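Local coordinates for tyrosinase (Burkholderia thailandensis, PDB 5ZRD), which catalyses the copper-dependent hydroxylation of monophenols to catechols, as a tyrosinase whose catechol production is highly efficient at acidic pH, at residues N87-F90 with P91-H94; H94-Y97 with V98-L101; E382-T385 with S386-I390. One frame throughout, in Å; residues are numbered along the deposited sequence.

Coming from the N terminus, interaction 1 is the turn Asn87-Phe90 that opens into helix 90-108, and interaction 2 is the next stretch of that helix; the two overlap in sequence and share His94, a ligand of copper. Interaction 3 follows nearly three hundred residues later, at the tight turn between strand 383-385 and helix 392-396. No contact nests in another; each closes only a local turn. In space, however, 382-390 lies along the flank of helix 90-108: Ser386 meets Thr92 of interaction 1, while Cys389 and Tyr384 meet Arg95 and Met96 of interaction 2. The copper helix is thereby joined to the later strand and loop region.

Interaction 1 of 3, residues N87-F90 with P91-H94; sequences NVLF and PTWH. With CU (copper (II) ion), chain J.
His94 turns its imidazole back along the helix and gives its ND1 hydrogen to the carbonyl oxygen of Phe90, with ND1 and O 2.7 Å apart. The acceptor lies in the ring plane, at the edge away from the metal, and the N-H...O angle is a fairly straight 161°. At the other end of the ring NE2 binds copper at 2.2 Å; His57 and His85 are the other histidine ligands of that ion. Phe90 O also takes the backbone N-H of His94, so one oxygen holds both main chain and ring. Aromatic atoms lie over both faces of the imidazole: Phe90 CE1 is 3.6 Å above one face, offset toward the rim, its ring tilted 43° to the imidazole, and Trp93 CE3 lies over the centre of the opposite face. Phe90 reaches its side because its CG is anti to the backbone N (chi1 163°). Helix 315-334 adds His320, which stacks on His94.

Farther out, Asn87 caps the type I turn that leads into the helix: its OD1 accepts from Leu89 N at 2.9 Å, a role suited to a short amide. Pro91 fits the first helical turn, where the i to i+4 pattern needs no N-H. Thr92 OG1, only weakly placed toward Leu89 O, is hydrogen-bonded to Ser386 OG; Trp93 NE1 bonds to Asn374 O. With the proton on ND1, NE2 is left to bind the copper, and these two bonds together limit the ring's rotation.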
loop_
_atom_site.group_PDB
_atom_site.type_symbol
_atom_site.label_atom_id
_atom_site.label_comp_id
_atom_site.label_asym_id
_atom_site.label_seq_id
_atom_site.Cartn_x
_atom_site.Cartn_y
_atom_site.Cartn_z
ATOM N N ASN A 87 -19.361 18.759 10.337
ATOM C CA ASN A 87 -19.175 19.547 9.134
ATOM C C ASN A 87 -20.499 20.207 8.735
ATOM O O ASN A 87 -21.527 19.918 9.306
ATOM C CB ASN A 87 -18.541 18.698 8.034
ATOM C CG ASN A 87 -19.499 17.691 7.432
ATOM O OD1 ASN A 87 -20.690 17.977 7.288
ATOM N ND2 ASN A 87 -18.958 16.556 7.000
ATOM N N VAL A 88 -20.466 21.106 7.755
ATOM C CA VAL A 88 -21.649 21.970 7.490
ATOM C C VAL A 88 -22.810 21.175 6.868
ATOM O O VAL A 88 -23.927 21.677 6.782
ATOM C CB VAL A 88 -21.273 23.170 6.601
ATOM C CG1 VAL A 88 -20.362 24.129 7.351
ATOM C CG2 VAL A 88 -20.618 22.731 5.298
ATOM N N LEU A 89 -22.580 19.953 6.445
ATOM C CA LEU A 89 -23.665 19.114 5.941
ATOM C C LEU A 89 -24.396 18.409 7.092
ATOM O O LEU A 89 -25.333 17.679 6.836
ATOM C CB LEU A 89 -23.077 18.090 4.965
ATOM C CG LEU A 89 -22.307 18.697 3.790
ATOM C CD1 LEU A 89 -21.912 17.620 2.796
ATOM C CD2 LEU A 89 -23.126 19.771 3.104
ATOM N N PHE A 90 -24.023 18.626 8.348
ATOM C CA PHE A 90 -24.695 17.868 9.421
ATOM C C PHE A 90 -26.231 18.077 9.369
ATOM O O PHE A 90 -27.002 17.123 9.391
ATOM C CB PHE A 90 -24.068 18.164 10.791
ATOM C CG PHE A 90 -24.940 17.744 11.942
ATOM C CD1 PHE A 90 -24.883 16.459 12.438
ATOM C CD2 PHE A 90 -25.884 18.595 12.471
ATOM C CE1 PHE A 90 -25.720 16.050 13.469
ATOM C CE2 PHE A 90 -26.702 18.206 13.512
ATOM C CZ PHE A 90 -26.622 16.928 14.013
ATOM N N PRO A 91 -26.699 19.307 9.374
ATOM C CA PRO A 91 -28.148 19.539 9.469
ATOM C C PRO A 91 -28.948 19.048 8.251
ATOM O O PRO A 91 -30.022 18.469 8.405
ATOM C CB PRO A 91 -28.265 21.067 9.533
ATOM C CG PRO A 91 -26.978 21.484 10.192
ATOM C CD PRO A 91 -25.960 20.553 9.574
ATOM N N THR A 92 -28.427 19.340 7.065
ATOM C CA THR A 92 -29.116 19.059 5.836
ATOM C C THR A 92 -29.060 17.563 5.517
ATOM O O THR A 92 -29.963 17.021 4.931
ATOM C CB THR A 92 -28.490 19.857 4.685
ATOM O OG1 THR A 92 -27.065 19.738 4.676
ATOM C CG2 THR A 92 -28.856 21.308 4.784
ATOM N N TRP A 93 -27.949 16.926 5.837
ATOM C CA TRP A 93 -27.841 15.500 5.577
ATOM C C TRP A 93 -28.870 14.781 6.426
ATOM O O TRP A 93 -29.562 13.903 5.896
ATOM C CB TRP A 93 -26.443 14.935 5.821
ATOM C CG TRP A 93 -26.344 13.508 5.402
ATOM C CD1 TRP A 93 -26.022 13.049 4.157
ATOM C CD2 TRP A 93 -26.653 12.349 6.199
ATOM N NE1 TRP A 93 -26.065 11.683 4.140
ATOM C CE2 TRP A 93 -26.478 11.224 5.366
ATOM C CE3 TRP A 93 -27.071 12.153 7.519
ATOM C CZ2 TRP A 93 -26.700 9.926 5.807
ATOM C CZ3 TRP A 93 -27.291 10.867 7.956
ATOM C CH2 TRP A 93 -27.098 9.772 7.111
ATOM N N HIS A 94 -28.926 15.131 7.717
ATOM C CA HIS A 94 -29.859 14.436 8.604
ATOM C C HIS A 94 -31.288 14.813 8.234
ATOM O O HIS A 94 -32.157 14.005 8.423
ATOM C CB HIS A 94 -29.584 14.686 10.081
ATOM C CG HIS A 94 -28.342 14.015 10.510
ATOM N ND1 HIS A 94 -27.139 14.532 10.215
ATOM C CD2 HIS A 94 -28.125 12.839 11.142
ATOM C CE1 HIS A 94 -26.198 13.707 10.643
ATOM N NE2 HIS A 94 -26.778 12.671 11.246
HETATM CU CU CU J . -25.568 11.198 12.269
#

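Interaction 2 of 3, residues H94-Y97 with V98-L101; sequences HRMY and VYKL. With CU (copper (II) ion), chain J.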
loop_
_atom_site.group_PDB
_atom_site.type_symbol
_atom_site.label_atom_id
_atom_site.label_comp_id
_atom_site.label_asym_id
_atom_site.label_seq_id
_atom_site.Cartn_x
_atom_site.Cartn_y
_atom_site.Cartn_z
ATOM N N HIS A 94 -28.926 15.131 7.717
ATOM C CA HIS A 94 -29.859 14.436 8.604
ATOM C C HIS A 94 -31.288 14.813 8.234
ATOM O O HIS A 94 -32.157 14.005 8.423
ATOM C CB HIS A 94 -29.584 14.686 10.081
ATOM C CG HIS A 94 -28.342 14.015 10.510
ATOM N ND1 HIS A 94 -27.139 14.532 10.215
ATOM C CD2 HIS A 94 -28.125 12.839 11.142
ATOM C CE1 HIS A 94 -26.198 13.707 10.643
ATOM N NE2 HIS A 94 -26.778 12.671 11.246
ATOM N N ARG A 95 -31.512 16.008 7.687
ATOM C CA ARG A 95 -32.849 16.382 7.227
ATOM C C ARG A 95 -33.316 15.370 6.182
ATOM O O ARG A 95 -34.450 14.900 6.255
ATOM C CB ARG A 95 -32.871 17.805 6.651
ATOM C CG ARG A 95 -34.185 18.239 6.002
ATOM C CD ARG A 95 -34.246 19.751 5.853
ATOM N NE ARG A 95 -34.566 20.394 7.118
ATOM C CZ ARG A 95 -34.595 21.701 7.346
ATOM N NH1 ARG A 95 -34.375 22.550 6.357
ATOM N NH2 ARG A 95 -34.905 22.137 8.559
ATOM N N MET A 96 -32.452 15.064 5.230
ATOM C CA MET A 96 -32.818 14.181 4.183
ATOM C C MET A 96 -32.929 12.750 4.726
ATOM O O MET A 96 -33.812 11.965 4.287
ATOM C CB MET A 96 -31.815 14.245 3.036
ATOM C CG MET A 96 -31.916 15.539 2.258
ATOM S SD MET A 96 -33.611 15.930 1.757
ATOM C CE MET A 96 -34.010 14.389 0.926
ATOM N N TYR A 97 -32.079 12.417 5.697
ATOM C CA TYR A 97 -32.084 11.061 6.259
ATOM C C TYR A 97 -33.450 10.788 6.860
ATOM O O TYR A 97 -34.043 9.727 6.614
ATOM C CB TYR A 97 -30.982 10.869 7.299
ATOM C CG TYR A 97 -30.722 9.466 7.798
ATOM C CD1 TYR A 97 -31.083 8.332 7.085
ATOM C CD2 TYR A 97 -30.046 9.277 8.985
ATOM C CE1 TYR A 97 -30.791 7.051 7.537
ATOM C CE2 TYR A 97 -29.707 8.015 9.431
ATOM C CZ TYR A 97 -30.089 6.900 8.712
ATOM O OH TYR A 97 -29.779 5.669 9.186
ATOM N N VAL A 98 -33.941 11.753 7.606
ATOM C CA VAL A 98 -35.204 11.568 8.299
ATOM C C VAL A 98 -36.323 11.491 7.268
ATOM O O VAL A 98 -37.274 10.725 7.412
ATOM C CB VAL A 98 -35.499 12.706 9.278
ATOM C CG1 VAL A 98 -36.870 12.520 9.912
ATOM C CG2 VAL A 98 -34.433 12.806 10.349
ATOM N N TYR A 99 -36.215 12.359 6.276
ATOM C CA TYR A 99 -37.228 12.455 5.245
ATOM C C TYR A 99 -37.279 11.136 4.479
ATOM O O TYR A 99 -38.337 10.663 4.240
ATOM C CB TYR A 99 -36.897 13.591 4.278
ATOM C CG TYR A 99 -37.847 13.771 3.123
ATOM C CD1 TYR A 99 -39.073 14.375 3.309
ATOM C CD2 TYR A 99 -37.494 13.406 1.835
ATOM C CE1 TYR A 99 -39.937 14.585 2.252
ATOM C CE2 TYR A 99 -38.348 13.617 0.761
ATOM C CZ TYR A 99 -39.571 14.219 0.975
ATOM O OH TYR A 99 -40.440 14.451 -0.043
ATOM N N LYS A 100 -36.117 10.587 4.129
ATOM C CA LYS A 100 -36.023 9.336 3.402
ATOM C C LYS A 100 -36.619 8.165 4.210
ATOM O O LYS A 100 -37.318 7.278 3.649
ATOM C CB LYS A 100 -34.573 9.091 2.982
ATOM C CG LYS A 100 -34.165 9.767 1.676
ATOM C CD LYS A 100 -35.113 9.441 0.527
ATOM C CE LYS A 100 -34.684 10.022 -0.804
ATOM N NZ LYS A 100 -35.664 9.719 -1.878
ATOM N N LEU A 101 -36.418 8.148 5.516
ATOM C CA LEU A 101 -37.044 7.090 6.325
ATOM C C LEU A 101 -38.558 7.317 6.336
ATOM O O LEU A 101 -39.336 6.395 6.352
ATOM C CB LEU A 101 -36.485 7.078 7.756
ATOM C CG LEU A 101 -37.226 6.115 8.678
ATOM C CD1 LEU A 101 -36.266 5.252 9.468
ATOM C CD2 LEU A 101 -38.181 6.875 9.595
HETATM CU CU CU J . -25.568 11.198 12.269
#
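Met96 and Tyr99, three residues apart on helix 90-108, lie side by side and point the same way. The thioether bends at chi2 and chi3 (-50° and -54°), which brings the methyl CE to 3.7 Å from Tyr99 CD2. The sulfur SD stands 5.5 Å from the centroid of the Tyr99 ring, oblique to it, a Met-aromatic contact. A flexible, polarisable chain suits this position, since Tyr384 of strand 383-385 packs against both residues.

Val98 points elsewhere, setting its CG2 3.2 Å from His94 O, the same carbonyl that receives Val98 N; its compact branches then touch His320. Such i to i+4 bonds run through the whole stretch, the shortest being Lys100 N to Met96 O at 2.7 Å. The helix belongs to the four-helix core that holds the paired coppers in tyrosinases, and its side chains divide accordingly. His94 and Tyr97 face the metal side, Tyr97 lying close to His57 with its hydroxyl bonded to Leu53 O. Arg95 extends from another flank to a salt bridge with Asp324 on helix 315-334. At the partly exposed end of the group, Lys100 carries its ammonium along a long chain to Glu103 and to the carbonyl of Lys377.

Interaction 3 of 3, residues E382-T385 with S386-I390; sequences EAYT and SEDCI
Tyr384 and Asp388 set two flat groups almost perpendicular, ring and carboxylate planes being 82° apart. The Asp388 methylene approaches the ring obliquely, with CB 3.8 Å from Tyr384 CD1, while Met96, Tyr99 and Lys100 of helix 90-108 also pack on the tyrosine. The carboxylate itself is turned to Thr385. Its OD2 takes Thr385 N at 3.0 Å, on the anti side and 18° out of the carboxylate plane, and the hydroxyl OG1 of Thr385 at 3.1 Å, from well above that plane.

Threonine suits the turn because its hydroxyl works twice. With chi1 at 69°, OG1 sits between the backbone N and the carbonyl carbon, from where it gives its proton to Asp388 and accepts from Glu387 N at 3.0 Å, making an ST turn. The backbone closes beside it, Asp388 N bonding to Thr385 O as the strand passes into the 3-10 turn 386-388. Beyond the turn, Cys389 O accepts from Arg95 NH1. The second carboxylate oxygen, Asp388 OD1, forms a salt bridge with Lys378. Two donors on OD2 and a lysine on OD1 would be expected to favour the charged carboxylate, which may then contribute to holding the turn.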
loop_
_atom_site.group_PDB
_atom_site.type_symbol
_atom_site.label_atom_id
_atom_site.label_comp_id
_atom_site.label_asym_id
_atom_site.label_seq_id
_atom_site.Cartn_x
_atom_site.Cartn_y
_atom_site.Cartn_z
ATOM N N GLU A 382 -31.198 11.408 -9.541
ATOM C CA GLU A 382 -30.173 12.426 -9.260
ATOM C C GLU A 382 -30.026 12.615 -7.732
ATOM O O GLU A 382 -31.006 12.591 -6.955
ATOM C CB GLU A 382 -30.521 13.736 -9.986
ATOM C CG GLU A 382 -29.828 13.902 -11.328
ATOM C CD GLU A 382 -29.867 15.317 -11.887
ATOM O OE1 GLU A 382 -29.280 15.527 -12.970
ATOM O OE2 GLU A 382 -30.489 16.210 -11.248
ATOM N N ALA A 383 -28.776 12.821 -7.312
ATOM C CA ALA A 383 -28.425 12.981 -5.915
ATOM C C ALA A 383 -29.063 14.251 -5.332
ATOM O O ALA A 383 -28.917 15.347 -5.871
ATOM C CB ALA A 383 -26.929 13.021 -5.793
ATOM N N TYR A 384 -29.784 14.103 -4.232
ATOM C CA TYR A 384 -30.144 15.266 -3.403
ATOM C C TYR A 384 -28.881 16.031 -2.980
ATOM O O TYR A 384 -27.824 15.433 -2.757
ATOM C CB TYR A 384 -30.901 14.837 -2.149
ATOM C CG TYR A 384 -32.383 14.654 -2.298
ATOM C CD1 TYR A 384 -33.261 15.711 -2.120
ATOM C CD2 TYR A 384 -32.913 13.413 -2.558
ATOM C CE1 TYR A 384 -34.634 15.540 -2.216
ATOM C CE2 TYR A 384 -34.277 13.223 -2.664
ATOM C CZ TYR A 384 -35.142 14.285 -2.501
ATOM O OH TYR A 384 -36.487 14.064 -2.609
ATOM N N THR A 385 -29.025 17.362 -2.900
ATOM C CA THR A 385 -28.080 18.281 -2.289
ATOM C C THR A 385 -28.803 19.106 -1.228
ATOM O O THR A 385 -30.016 19.081 -1.135
ATOM C CB THR A 385 -27.502 19.307 -3.283
ATOM O OG1 THR A 385 -28.577 20.187 -3.625
ATOM C CG2 THR A 385 -26.863 18.674 -4.504
ATOM N N SER A 386 -28.019 19.873 -0.482
ATOM C CA SER A 386 -28.541 20.777 0.502
ATOM C C SER A 386 -29.479 21.794 -0.160
ATOM O O SER A 386 -30.408 22.264 0.492
ATOM C CB SER A 386 -27.434 21.480 1.237
ATOM O OG SER A 386 -26.702 20.590 2.059
ATOM N N GLU A 387 -29.259 22.110 -1.440
ATOM C CA GLU A 387 -30.019 23.188 -2.131
ATOM C C GLU A 387 -31.468 22.721 -2.310
ATOM O O GLU A 387 -32.364 23.524 -2.304
ATOM C CB GLU A 387 -29.298 23.607 -3.422
ATOM C CG GLU A 387 -29.600 25.030 -3.881
ATOM C CD GLU A 387 -28.723 26.176 -3.371
ATOM O OE1 GLU A 387 -27.493 26.124 -3.601
ATOM O OE2 GLU A 387 -29.282 27.158 -2.793
ATOM N N ASP A 388 -31.671 21.404 -2.357
ATOM C CA ASP A 388 -32.977 20.781 -2.471
ATOM C C ASP A 388 -33.789 20.675 -1.170
ATOM O O ASP A 388 -34.941 20.260 -1.265
ATOM C CB ASP A 388 -32.810 19.366 -3.036
ATOM C CG ASP A 388 -32.127 19.352 -4.392
ATOM O OD1 ASP A 388 -32.577 20.122 -5.265
ATOM O OD2 ASP A 388 -31.126 18.613 -4.586
ATOM N N CYS A 389 -33.246 21.048 0.014
ATOM C CA CYS A 389 -33.997 20.839 1.314
ATOM C C CYS A 389 -33.795 21.998 2.295
ATOM O O CYS A 389 -33.824 21.839 3.557
ATOM C CB CYS A 389 -33.615 19.530 1.990
ATOM S SG CYS A 389 -31.835 19.357 2.281
ATOM N N ILE A 390 -33.698 23.198 1.739
ATOM C CA ILE A 390 -33.645 24.390 2.587
ATOM C C ILE A 390 -35.036 24.670 3.180
ATOM O O ILE A 390 -35.209 24.871 4.395
ATOM C CB ILE A 390 -33.050 25.572 1.805
ATOM C CG1 ILE A 390 -31.665 25.190 1.272
ATOM C CG2 ILE A 390 -33.014 26.829 2.668
ATOM C CD1 ILE A 390 -30.977 26.244 0.461
#